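Side-chain contacts in putative branched-chain amino acid ABC transporter (Rhodospirillum rubrum ATCC 11170, PDB 3HUT), which probably binds branched-chain or other amino acids in the periplasm and delivers them to an ABC transporter: residues P209-R212 / A213-A216; P258-V261 / E262-A266; G294-G297 / P298-R302. All blocks are in the same frame, centred on the assembly; numbering follows the deposited sequence.

Interaction 1. Residues P209-R212 / A213-A216; sequences PFLR and ALRA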
ATOM      1  N   PRO A 209      20.374  -5.697  10.267  1.00  8.29           N
ATOM      2  CA  PRO A 209      21.804  -5.972  10.433  1.00  8.66           C
ATOM      3  C   PRO A 209      22.680  -4.800  10.002  1.00  8.91           C
ATOM      4  O   PRO A 209      23.724  -4.554  10.601  1.00  7.27           O
ATOM      5  CB  PRO A 209      22.026  -7.232   9.586  1.00  8.43           C
ATOM      6  CG  PRO A 209      20.908  -7.199   8.589  1.00 11.32           C
ATOM      7  CD  PRO A 209      19.740  -6.715   9.409  1.00  8.32           C
ATOM      8  N   PHE A 210      22.262  -4.074   8.969  1.00  8.40           N
ATOM      9  CA  PHE A 210      23.042  -2.928   8.520  1.00 10.25           C
ATOM     10  C   PHE A 210      23.179  -1.900   9.639  1.00 10.31           C
ATOM     11  O   PHE A 210      24.269  -1.393   9.899  1.00 10.77           O
ATOM     12  CB  PHE A 210      22.392  -2.239   7.319  1.00 11.47           C
ATOM     13  CG  PHE A 210      22.972  -0.887   7.034  1.00 12.76           C
ATOM     14  CD1 PHE A 210      24.304  -0.756   6.650  1.00 14.92           C
ATOM     15  CD2 PHE A 210      22.209   0.263   7.215  1.00 12.58           C
ATOM     16  CE1 PHE A 210      24.871   0.505   6.453  1.00 13.96           C
ATOM     17  CE2 PHE A 210      22.765   1.527   7.022  1.00 14.00           C
ATOM     18  CZ  PHE A 210      24.099   1.646   6.641  1.00 14.52           C
ATOM     19  N   LEU A 211      22.064  -1.587  10.290  1.00  8.53           N
ATOM     20  CA  LEU A 211      22.071  -0.612  11.370  1.00  9.50           C
ATOM     21  C   LEU A 211      22.894  -1.076  12.571  1.00  9.57           C
ATOM     22  O   LEU A 211      23.501  -0.255  13.260  1.00  9.70           O
ATOM     23  CB  LEU A 211      20.633  -0.288  11.788  1.00  9.51           C
ATOM     24  CG  LEU A 211      19.899   0.491  10.690  1.00 10.52           C
ATOM     25  CD1 LEU A 211      18.419   0.586  11.001  1.00 12.46           C
ATOM     26  CD2 LEU A 211      20.523   1.876  10.566  1.00 12.36           C
ATOM     27  N   ARG A 212      22.912  -2.380  12.832  1.00  8.26           N
ATOM     28  CA  ARG A 212      23.713  -2.896  13.940  1.00  9.30           C
ATOM     29  C   ARG A 212      25.186  -2.625  13.614  1.00  9.34           C
ATOM     30  O   ARG A 212      25.967  -2.255  14.484  1.00  9.65           O
ATOM     31  CB  ARG A 212      23.491  -4.405  14.129  1.00  6.95           C
ATOM     32  CG  ARG A 212      22.157  -4.785  14.774  1.00  8.69           C
ATOM     33  CD  ARG A 212      22.013  -6.305  14.849  1.00  7.25           C
ATOM     34  NE  ARG A 212      23.078  -6.907  15.647  1.00  8.08           N
ATOM     35  CZ  ARG A 212      23.449  -8.183  15.562  1.00 10.88           C
ATOM     36  NH1 ARG A 212      22.839  -9.002  14.710  1.00  6.45           N
ATOM     37  NH2 ARG A 212      24.425  -8.642  16.336  1.00  8.45           N
ATOM     38  N   ALA A 213      25.559  -2.807  12.351  1.00  9.17           N
ATOM     39  CA  ALA A 213      26.936  -2.569  11.932  1.00 10.76           C
ATOM     40  C   ALA A 213      27.247  -1.072  11.955  1.00 11.40           C
ATOM     41  O   ALA A 213      28.308  -0.647  12.420  1.00  9.49           O
ATOM     42  CB  ALA A 213      27.160  -3.135  10.534  1.00 12.03           C
ATOM     43  N   LEU A 214      26.315  -0.272  11.448  1.00  9.81           N
ATOM     44  CA  LEU A 214      26.497   1.172  11.420  1.00  9.35           C
ATOM     45  C   LEU A 214      26.698   1.713  12.836  1.00  9.02           C
ATOM     46  O   LEU A 214      27.644   2.455  13.098  1.00 11.72           O
ATOM     47  CB  LEU A 214      25.277   1.850  10.782  1.00  7.38           C
ATOM     48  CG  LEU A 214      25.294   3.382  10.767  1.00  7.65           C
ATOM     49  CD1 LEU A 214      26.414   3.871   9.855  1.00  3.67           C
ATOM     50  CD2 LEU A 214      23.948   3.905  10.286  1.00  6.22           C
ATOM     51  N   ARG A 215      25.815   1.336  13.753  1.00  8.84           N
ATOM     52  CA  ARG A 215      25.925   1.818  15.123  1.00 10.30           C
ATOM     53  C   ARG A 215      27.120   1.234  15.863  1.00 11.79           C
ATOM     54  O   ARG A 215      27.675   1.876  16.760  1.00 11.36           O
ATOM     55  CB  ARG A 215      24.646   1.516  15.910  1.00 10.81           C
ATOM     56  CG  ARG A 215      23.388   2.149  15.333  1.00 11.15           C
ATOM     57  CD  ARG A 215      23.553   3.647  15.107  1.00 12.69           C
ATOM     58  NE  ARG A 215      22.287   4.265  14.717  1.00 13.11           N
ATOM     59  CZ  ARG A 215      22.181   5.431  14.089  1.00 12.82           C
ATOM     60  NH1 ARG A 215      23.270   6.118  13.774  1.00  8.28           N
ATOM     61  NH2 ARG A 215      20.980   5.906  13.775  1.00 11.44           N
ATOM     62  N   ALA A 216      27.512   0.019  15.497  1.00 13.48           N
ATOM     63  CA  ALA A 216      28.644  -0.629  16.152  1.00 15.23           C
ATOM     64  C   ALA A 216      29.912   0.159  15.862  1.00 16.86           C
ATOM     65  O   ALA A 216      30.803   0.260  16.708  1.00 17.59           O
ATOM     66  CB  ALA A 216      28.786  -2.064  15.663  1.00 16.80           C
TER
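Phe210 O accepts the backbone N-H of Leu214 at 2.8 Å. One residue on, Leu211 O receives Arg215 N at 2.9 Å in a nearly straight bond (169°) and also has Arg215 CG 3.2 Å away, so the first methylenes of the arginine lie close against the carbonyl. The side chain of Leu214 carries the apolar contact. Its CB lies over one face of the Phe210 ring, whereas CD2 reaches the ring atom Phe210 CE2 at 4.2 Å and Leu211 CD2 at 4.0 Å; the two leucines cross at a slant. These residues form the last two turns of helix 204-216, the helix of a beta-alpha-beta unit between strands 197-201 and 223-225 in the periplasmic binding protein fold. Phe210 touches Leu200 and Leu214 touches Ile198, both of strand 197-201, and Phe210 also meets Val186 and Ile187 of helix 184-193. Leu211 packs on Val223 of the following strand. Arg215 bends at chi2 (-52°), which brings its guanidinium past Leu214: CD2 of that leucine sits 4.1 Å above the guanidinium plane of Arg215, displaced from the centre of the group, while Arg215 NH1 is hydrogen-bonded to the carbonyl oxygens of Ser219 and Leu221 beyond the helix end.

Interaction 2. Residues P258-V261 / E262-A266; sequences PVVV and EFVSA
Val260 and Val264 lie one turn apart on the same side of helix 258-271, their branches slanting past each other. Val260 CG1 approaches Val264 CG2 at 4.1 Å. With CG1 of Val264 anti to its own backbone nitrogen (chi1 177°), the CG2 branch is the one turned back over the preceding turn, where it comes within 3.3 Å of Val260 O. That oxygen takes Val264 N at 3.0 Å in a nearly straight bond, together with a weak, more bent one from Phe263 N at 3.1 Å. Phe263 CB rests 3.4 Å from the same Val260 O, which sits at the edge of the phenyl ring and near its plane; from there the ring swings away from the first turn. The helix start is looser, for Glu262 N reaches Pro258 O only weakly, at 3.4 Å, while Asp257 OD1 accepts the backbone N-H of Val259. Val260 faces Phe251 and Ala255 in the preceding loops. Phe263 stacks on Tyr283 of helix 277-296 and touches Leu30 of helix 18-37, and Glu262 lies on Arg34 of that helix, so that helix 258-271 packs beside helices 18-37 and 277-296, on the side of the molecule that holds the parallel sheet with strand 5-11.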
ATOM      1  N   PRO A 258      -8.606   7.478  15.928  1.00 17.56           N
ATOM      2  CA  PRO A 258      -9.875   6.761  16.090  1.00 15.61           C
ATOM      3  C   PRO A 258     -10.342   5.892  14.922  1.00 15.37           C
ATOM      4  O   PRO A 258     -10.848   4.780  15.127  1.00 14.63           O
ATOM      5  CB  PRO A 258     -10.851   7.881  16.426  1.00 16.76           C
ATOM      6  CG  PRO A 258     -10.004   8.760  17.288  1.00 15.88           C
ATOM      7  CD  PRO A 258      -8.714   8.837  16.492  1.00 17.26           C
ATOM      8  N   VAL A 259     -10.166   6.382  13.704  1.00 13.72           N
ATOM      9  CA  VAL A 259     -10.587   5.636  12.524  1.00 14.78           C
ATOM     10  C   VAL A 259      -9.831   4.315  12.349  1.00 13.93           C
ATOM     11  O   VAL A 259     -10.420   3.291  11.989  1.00 15.51           O
ATOM     12  CB  VAL A 259     -10.401   6.486  11.248  1.00 15.29           C
ATOM     13  CG1 VAL A 259     -10.836   5.697  10.025  1.00 18.15           C
ATOM     14  CG2 VAL A 259     -11.206   7.774  11.365  1.00 17.00           C
ATOM     15  N   VAL A 260      -8.533   4.335  12.619  1.00 13.33           N
ATOM     16  CA  VAL A 260      -7.706   3.140  12.460  1.00 13.04           C
ATOM     17  C   VAL A 260      -7.889   2.056  13.532  1.00 13.81           C
ATOM     18  O   VAL A 260      -8.112   0.898  13.200  1.00 13.29           O
ATOM     19  CB  VAL A 260      -6.209   3.523  12.389  1.00 12.23           C
ATOM     20  CG1 VAL A 260      -5.364   2.293  12.103  1.00 11.43           C
ATOM     21  CG2 VAL A 260      -5.998   4.569  11.305  1.00 12.31           C
ATOM     22  N   VAL A 261      -7.802   2.420  14.806  1.00 14.75           N
ATOM     23  CA  VAL A 261      -7.931   1.428  15.880  1.00 19.95           C
ATOM     24  C   VAL A 261      -9.291   0.748  15.923  1.00 18.44           C
ATOM     25  O   VAL A 261      -9.394  -0.395  16.359  1.00 17.70           O
ATOM     26  CB  VAL A 261      -7.643   2.036  17.278  1.00 23.29           C
ATOM     27  CG1 VAL A 261      -7.758   0.963  18.359  1.00 27.26           C
ATOM     28  CG2 VAL A 261      -6.272   2.685  17.293  1.00 26.66           C
ATOM     29  N   GLU A 262     -10.332   1.443  15.476  1.00 18.44           N
ATOM     30  CA  GLU A 262     -11.666   0.855  15.470  1.00 18.20           C
ATOM     31  C   GLU A 262     -11.664  -0.350  14.536  1.00 16.31           C
ATOM     32  O   GLU A 262     -12.304  -1.367  14.811  1.00 16.26           O
ATOM     33  CB  GLU A 262     -12.703   1.875  15.009  1.00 22.16           C
ATOM     34  CG  GLU A 262     -14.133   1.378  15.108  1.00 28.76           C
ATOM     35  CD  GLU A 262     -14.516   0.983  16.526  1.00 32.96           C
ATOM     36  OE1 GLU A 262     -13.699   1.193  17.451  1.00 35.98           O
ATOM     37  OE2 GLU A 262     -15.638   0.465  16.719  1.00 35.53           O
ATOM     38  N   PHE A 263     -10.950  -0.227  13.421  1.00 12.19           N
ATOM     39  CA  PHE A 263     -10.839  -1.323  12.472  1.00 10.96           C
ATOM     40  C   PHE A 263      -9.951  -2.397  13.094  1.00  9.46           C
ATOM     41  O   PHE A 263     -10.279  -3.583  13.073  1.00 10.80           O
ATOM     42  CB  PHE A 263     -10.196  -0.848  11.167  1.00  9.55           C
ATOM     43  CG  PHE A 263      -9.620  -1.965  10.336  1.00  8.63           C
ATOM     44  CD1 PHE A 263     -10.451  -2.915   9.748  1.00  8.92           C
ATOM     45  CD2 PHE A 263      -8.241  -2.069  10.145  1.00  7.95           C
ATOM     46  CE1 PHE A 263      -9.921  -3.955   8.979  1.00  8.53           C
ATOM     47  CE2 PHE A 263      -7.701  -3.104   9.380  1.00  8.53           C
ATOM     48  CZ  PHE A 263      -8.542  -4.048   8.796  1.00  9.41           C
ATOM     49  N   VAL A 264      -8.816  -1.969  13.636  1.00  9.99           N
ATOM     50  CA  VAL A 264      -7.877  -2.895  14.256  1.00  9.95           C
ATOM     51  C   VAL A 264      -8.568  -3.693  15.357  1.00 10.71           C
ATOM     52  O   VAL A 264      -8.432  -4.917  15.423  1.00 10.11           O
ATOM     53  CB  VAL A 264      -6.655  -2.145  14.837  1.00  9.59           C
ATOM     54  CG1 VAL A 264      -5.722  -3.120  15.551  1.00  9.94           C
ATOM     55  CG2 VAL A 264      -5.907  -1.440  13.718  1.00  7.67           C
ATOM     56  N   SER A 265      -9.318  -2.994  16.208  1.00 11.60           N
ATOM     57  CA  SER A 265     -10.050  -3.620  17.312  1.00 11.55           C
ATOM     58  C   SER A 265     -11.130  -4.580  16.814  1.00 11.67           C
ATOM     59  O   SER A 265     -11.210  -5.730  17.260  1.00 10.93           O
ATOM     60  CB  SER A 265     -10.691  -2.539  18.191  1.00 11.77           C
ATOM     61  OG  SER A 265     -11.480  -3.109  19.223  1.00 13.55           O
ATOM     62  N   ALA A 266     -11.961  -4.106  15.892  1.00  9.24           N
ATOM     63  CA  ALA A 266     -13.032  -4.926  15.335  1.00  9.55           C
ATOM     64  C   ALA A 266     -12.482  -6.189  14.689  1.00  9.77           C
ATOM     65  O   ALA A 266     -13.037  -7.279  14.860  1.00 10.29           O
ATOM     66  CB  ALA A 266     -13.821  -4.131  14.302  1.00  9.68           C
TER

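Interaction 3. Residues G294-G297 / P298-R302; sequences GRAG and PEVTR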
ATOM      1  N   GLY A 294     -22.638   4.070  -3.142  1.00  9.48           N
ATOM      2  CA  GLY A 294     -23.555   4.898  -2.382  1.00 10.07           C
ATOM      3  C   GLY A 294     -23.852   6.207  -3.096  1.00 11.06           C
ATOM      4  O   GLY A 294     -24.999   6.656  -3.141  1.00 10.90           O
ATOM      5  N   ARG A 295     -22.819   6.832  -3.651  1.00 10.57           N
ATOM      6  CA  ARG A 295     -23.012   8.087  -4.364  1.00 12.11           C
ATOM      7  C   ARG A 295     -23.723   7.857  -5.692  1.00 12.74           C
ATOM      8  O   ARG A 295     -24.523   8.683  -6.122  1.00 16.11           O
ATOM      9  CB  ARG A 295     -21.670   8.787  -4.599  1.00 11.44           C
ATOM     10  CG  ARG A 295     -21.014   9.290  -3.319  1.00  9.91           C
ATOM     11  CD  ARG A 295     -19.866  10.233  -3.629  1.00  8.63           C
ATOM     12  NE  ARG A 295     -18.757   9.573  -4.307  1.00  8.18           N
ATOM     13  CZ  ARG A 295     -17.817   8.861  -3.691  1.00 10.01           C
ATOM     14  NH1 ARG A 295     -17.844   8.709  -2.369  1.00  8.59           N
ATOM     15  NH2 ARG A 295     -16.836   8.315  -4.397  1.00  7.96           N
ATOM     16  N   ALA A 296     -23.440   6.729  -6.336  1.00 14.01           N
ATOM     17  CA  ALA A 296     -24.078   6.409  -7.608  1.00 15.05           C
ATOM     18  C   ALA A 296     -25.565   6.123  -7.395  1.00 16.09           C
ATOM     19  O   ALA A 296     -26.383   6.364  -8.282  1.00 17.38           O
ATOM     20  CB  ALA A 296     -23.394   5.206  -8.254  1.00 13.11           C
ATOM     21  N   GLY A 297     -25.906   5.601  -6.220  1.00 15.51           N
ATOM     22  CA  GLY A 297     -27.297   5.311  -5.913  1.00 17.32           C
ATOM     23  C   GLY A 297     -27.809   3.951  -6.360  1.00 16.66           C
ATOM     24  O   GLY A 297     -27.084   3.186  -6.993  1.00 17.15           O
ATOM     25  N   PRO A 298     -29.077   3.628  -6.048  1.00 18.64           N
ATOM     26  CA  PRO A 298     -29.738   2.362  -6.392  1.00 18.99           C
ATOM     27  C   PRO A 298     -29.742   2.019  -7.881  1.00 19.72           C
ATOM     28  O   PRO A 298     -29.681   0.844  -8.258  1.00 18.58           O
ATOM     29  CB  PRO A 298     -31.155   2.557  -5.855  1.00 21.10           C
ATOM     30  CG  PRO A 298     -30.954   3.481  -4.700  1.00 20.18           C
ATOM     31  CD  PRO A 298     -29.984   4.486  -5.267  1.00 18.69           C
ATOM     32  N   GLU A 299     -29.820   3.042  -8.725  1.00 18.58           N
ATOM     33  CA  GLU A 299     -29.850   2.835 -10.168  1.00 19.77           C
ATOM     34  C   GLU A 299     -28.449   2.895 -10.769  1.00 17.52           C
ATOM     35  O   GLU A 299     -28.280   3.165 -11.954  1.00 17.40           O
ATOM     36  CB  GLU A 299     -30.749   3.885 -10.828  1.00 23.24           C
ATOM     37  CG  GLU A 299     -31.794   3.295 -11.772  1.00 31.13           C
ATOM     38  CD  GLU A 299     -32.668   4.355 -12.430  1.00 34.45           C
ATOM     39  OE1 GLU A 299     -33.291   5.156 -11.701  1.00 37.28           O
ATOM     40  OE2 GLU A 299     -32.735   4.384 -13.679  1.00 36.23           O
ATOM     41  N   VAL A 300     -27.450   2.635  -9.939  1.00 15.81           N
ATOM     42  CA  VAL A 300     -26.062   2.656 -10.378  1.00 14.00           C
ATOM     43  C   VAL A 300     -25.794   1.735 -11.573  1.00 13.10           C
ATOM     44  O   VAL A 300     -26.358   0.650 -11.671  1.00 12.25           O
ATOM     45  CB  VAL A 300     -25.124   2.244  -9.212  1.00 14.28           C
ATOM     46  CG1 VAL A 300     -25.556   0.901  -8.653  1.00 14.86           C
ATOM     47  CG2 VAL A 300     -23.677   2.169  -9.692  1.00 13.77           C
ATOM     48  N   THR A 301     -24.935   2.187 -12.484  1.00 11.49           N
ATOM     49  CA  THR A 301     -24.548   1.391 -13.643  1.00 11.53           C
ATOM     50  C   THR A 301     -23.026   1.282 -13.614  1.00 11.77           C
ATOM     51  O   THR A 301     -22.359   1.988 -12.855  1.00 12.29           O
ATOM     52  CB  THR A 301     -24.940   2.055 -14.979  1.00  9.50           C
ATOM     53  OG1 THR A 301     -24.235   3.295 -15.117  1.00 10.10           O
ATOM     54  CG2 THR A 301     -26.438   2.309 -15.038  1.00  9.12           C
ATOM     55  N   ARG A 302     -22.482   0.401 -14.441  1.00 10.95           N
ATOM     56  CA  ARG A 302     -21.042   0.216 -14.505  1.00 10.47           C
ATOM     57  C   ARG A 302     -20.366   1.539 -14.844  1.00 11.52           C
ATOM     58  O   ARG A 302     -19.333   1.892 -14.265  1.00  9.96           O
ATOM     59  CB  ARG A 302     -20.704  -0.842 -15.561  1.00  9.33           C
ATOM     60  CG  ARG A 302     -21.166  -2.236 -15.168  1.00  7.81           C
ATOM     61  CD  ARG A 302     -20.912  -3.280 -16.251  1.00  8.91           C
ATOM     62  NE  ARG A 302     -21.302  -4.602 -15.773  1.00  8.28           N
ATOM     63  CZ  ARG A 302     -21.327  -5.713 -16.507  1.00  9.11           C
ATOM     64  NH1 ARG A 302     -20.979  -5.694 -17.787  1.00  7.87           N
ATOM     65  NH2 ARG A 302     -21.716  -6.855 -15.952  1.00  8.09           N
TER
HETATM   66  O   HOH W   1     -29.727   5.635  -8.287  1.00 26.32           O
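Ala296 and Val300 meet across a type I beta turn, Gly297 to Val300, that leads the chain out of helix 277-296 and toward helix 302-310 in this periplasmic binding protein fold. Gly297, the first residue beyond the helix, has a phi of 87°; its backbone angles leave no room for a beta carbon beside the carbonyl O of Ala296. Pro298 and Glu299 take the two middle positions of the turn, and the ring of Pro298, which also touches Val41, restricts phi at the first of them to the negative value a type I turn needs. Among the polar contacts, Val300 N donates to Gly297 O at 3.0 Å and closes the turn; the bond is bent, and the donor stands well above the carbonyl plane. A water accepts the N-H of Glu299 at 2.6 Å from Glu299 N and donates weakly to Ala296 O at 3.4 Å, a weak link between the last helical residue and the turn. Further along, Thr301 is the N-cap of helix 302-310, its side chain capping a backbone nitrogen of the helix start while Ser304 OG accepts its N-H. The apolar contacts centre on Val300, a buried side chain that also touches Leu305 of helix 302-310, while Ala296 touches Ser304 there. With chi1 at 54°, Val300 CG1 lies between its backbone N and carbonyl carbon, 3.2 Å from Gly297 O. The other branch is anti to the nitrogen and presses tightly on the helix end, Val300 CG2 lying 3.4 Å from Ala296 CB.

Overall arrangement
All three contacts are local, between neighbouring turns or across one turn of the chain, and none touches another. Interactions 1 and 3 lie on opposite sides of the chain's centre, their centres about 55 Å apart: 209-216 belongs to a beta-alpha-beta unit of the mixed sheet, whereas 294-302 lies by strand 73-78 of the parallel sheet, where Arg302 NE is hydrogen-bonded to Val73 O. Interaction 2 is about 35 Å from interaction 1 and about 28 Å from interaction 3, centre to centre. It is linked more directly to interaction 3, because helices 258-271 and 277-296 are consecutive and pack through Phe263 and Tyr283; even so, the nearest atoms of the two contacts are about 15 Å apart.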